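Local coordinates for 6-carboxyhexanoate--coa ligase (Bacillus subtilis, PDB 5FLG), which belongs to the 6-carboxyhexanoate--CoA ligase family and holds phosphoaminophosphonic acid-adenylate ester and pimelic acid in adjoining pockets, at residues 189-194 with 204-209. Numbering follows the deposited sequence.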
# COMPACT_ATOMS: atom_id res chain seq x y z
N VAL A 189 -13.41 -22.74 -18.14
CA VAL A 189 -13.26 -24.10 -18.65
C VAL A 189 -11.84 -24.60 -18.36
O VAL A 189 -11.61 -25.76 -18.15
CB VAL A 189 -13.51 -24.11 -20.16
CG1 VAL A 189 -13.15 -25.46 -20.78
CG2 VAL A 189 -14.97 -23.76 -20.46
N ALA A 190 -10.87 -23.72 -18.45
CA ALA A 190 -9.48 -24.13 -18.27
C ALA A 190 -8.54 -22.96 -18.08
O ALA A 190 -8.85 -21.81 -18.46
CB ALA A 190 -9.05 -24.98 -19.44
N GLU A 191 -7.40 -23.25 -17.44
CA GLU A 191 -6.39 -22.23 -17.16
C GLU A 191 -5.04 -22.77 -17.66
O GLU A 191 -4.80 -23.96 -17.64
CB GLU A 191 -6.30 -21.90 -15.67
CG GLU A 191 -5.07 -21.04 -15.33
CD GLU A 191 -4.81 -20.81 -13.83
OE1 GLU A 191 -5.47 -21.44 -12.95
OE2 GLU A 191 -3.90 -20.00 -13.51
N LEU A 192 -4.29 -21.91 -18.34
CA LEU A 192 -2.95 -22.22 -18.74
C LEU A 192 -2.01 -21.24 -18.06
O LEU A 192 -2.24 -20.03 -18.07
CB LEU A 192 -2.85 -22.08 -20.24
CG LEU A 192 -1.48 -22.15 -20.88
CD1 LEU A 192 -0.87 -23.55 -20.79
CD2 LEU A 192 -1.62 -21.70 -22.31
N CYS A 193 -0.93 -21.77 -17.48
CA CYS A 193 -0.05 -20.96 -16.66
C CYS A 193 1.40 -21.40 -16.76
O CYS A 193 1.70 -22.60 -16.75
CB CYS A 193 -0.47 -21.03 -15.20
SG CYS A 193 0.79 -20.34 -14.06
N TRP A 194 2.30 -20.44 -16.90
CA TRP A 194 3.69 -20.65 -16.46
C TRP A 194 4.32 -19.35 -16.00
O TRP A 194 3.72 -18.29 -16.13
CB TRP A 194 4.53 -21.39 -17.53
CG TRP A 194 4.74 -20.63 -18.83
CD1 TRP A 194 5.79 -19.80 -19.13
CD2 TRP A 194 3.93 -20.69 -20.01
NE1 TRP A 194 5.60 -19.24 -20.37
CE2 TRP A 194 4.53 -19.85 -20.97
CE3 TRP A 194 2.76 -21.38 -20.35
CZ2 TRP A 194 3.95 -19.62 -22.22
CZ3 TRP A 194 2.23 -21.20 -21.60
CH2 TRP A 194 2.82 -20.33 -22.52
N TYR A 204 1.51 -25.23 -15.51
CA TYR A 204 0.40 -26.12 -15.36
C TYR A 204 -0.77 -25.73 -16.27
O TYR A 204 -0.78 -24.68 -16.88
CB TYR A 204 -0.11 -26.17 -13.91
CG TYR A 204 -0.80 -24.88 -13.41
CD1 TYR A 204 -2.14 -24.65 -13.64
CD2 TYR A 204 -0.08 -23.91 -12.70
CE1 TYR A 204 -2.75 -23.52 -13.20
CE2 TYR A 204 -0.72 -22.82 -12.16
CZ TYR A 204 -2.05 -22.59 -12.50
OH TYR A 204 -2.73 -21.50 -11.99
N VAL A 205 -1.64 -26.71 -16.45
CA VAL A 205 -2.98 -26.49 -17.01
C VAL A 205 -3.93 -27.04 -15.96
O VAL A 205 -3.62 -28.02 -15.28
CB VAL A 205 -3.15 -27.29 -18.31
CG1 VAL A 205 -4.61 -27.30 -18.76
CG2 VAL A 205 -2.32 -26.66 -19.40
N ALA A 206 -5.00 -26.30 -15.69
CA ALA A 206 -5.97 -26.70 -14.70
C ALA A 206 -7.36 -26.68 -15.32
O ALA A 206 -7.69 -25.81 -16.12
CB ALA A 206 -5.93 -25.76 -13.53
N GLY A 207 -8.22 -27.53 -14.78
CA GLY A 207 -9.63 -27.51 -15.13
C GLY A 207 -10.42 -28.45 -14.25
O GLY A 207 -9.86 -29.24 -13.48
N LYS A 208 -11.74 -28.40 -14.42
CA LYS A 208 -12.65 -28.99 -13.46
C LYS A 208 -12.51 -30.48 -13.53
O LYS A 208 -12.45 -31.14 -12.51
CB LYS A 208 -14.09 -28.59 -13.78
CG LYS A 208 -14.51 -27.23 -13.27
CD LYS A 208 -15.89 -26.87 -13.84
CE LYS A 208 -16.39 -25.52 -13.33
NZ LYS A 208 -15.65 -24.37 -13.90
N LYS A 209 -12.27 -31.00 -14.73
CA LYS A 209 -12.14 -32.44 -14.87
C LYS A 209 -10.74 -32.95 -14.63
O LYS A 209 -10.55 -33.94 -13.93
CB LYS A 209 -12.61 -32.87 -16.24
CG LYS A 209 -14.10 -32.60 -16.40
CD LYS A 209 -14.66 -33.20 -17.68
CE LYS A 209 -14.14 -32.43 -18.88
NZ LYS A 209 -14.34 -30.97 -18.67
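Cys193 and Tyr204 sit across from each other as a hydrogen-bonded pair between antiparallel strands and illustrate how one sheet face can carry most of a contact. Tyr204 CG stands between its backbone N and carbonyl carbon (chi1 69°); the ring lies beside Cys193 and Glu191 of the neighbouring strand. Cys193 CB lies over one ring face, 3.6 Å from the centroid, a CH-pi contact, while Cys193 SG touches Tyr204 CE2 at 3.5 Å, and its approach to the ring as a whole is oblique, a sulfur-aromatic contact. Glu191, extended beyond CG, brings its carboxylate to the phenol; the carboxylate and ring planes are 79° apart. The modelled 2.4 Å hydrogen bond from Tyr204 OH to Glu191 OE2 is doubtful in length, since the hydroxyl is crowded in the model. Arg228 makes a salt bridge to Glu191 OE2 and a hydrogen bond to Tyr204 OH. Helix 170-184 packs on this face.

Backbone bonds join the strands in pairs: Tyr204 N to Cys193 O (2.9 Å) and Cys193 N back to Tyr204 O, then Glu191 N to Ala206 O (2.9 Å) with Ala206 N returning to Glu191 O. On the other face the contact is thinner, Leu192 CD1 touching Val205 CG2 at 3.7 Å, with helix 89-102 against Val205. The pairing ends at Ala206, and the exposed Lys208 and Lys209 are held elsewhere, by carbonyls of Ser183 and His185 and by Glu103. At the opposite end Cys193 borders pimelic acid and Trp194 the bound phosphoaminophosphonic acid-adenylate ester: a central beta hairpin of a mixed sheet, leading into the ligand site.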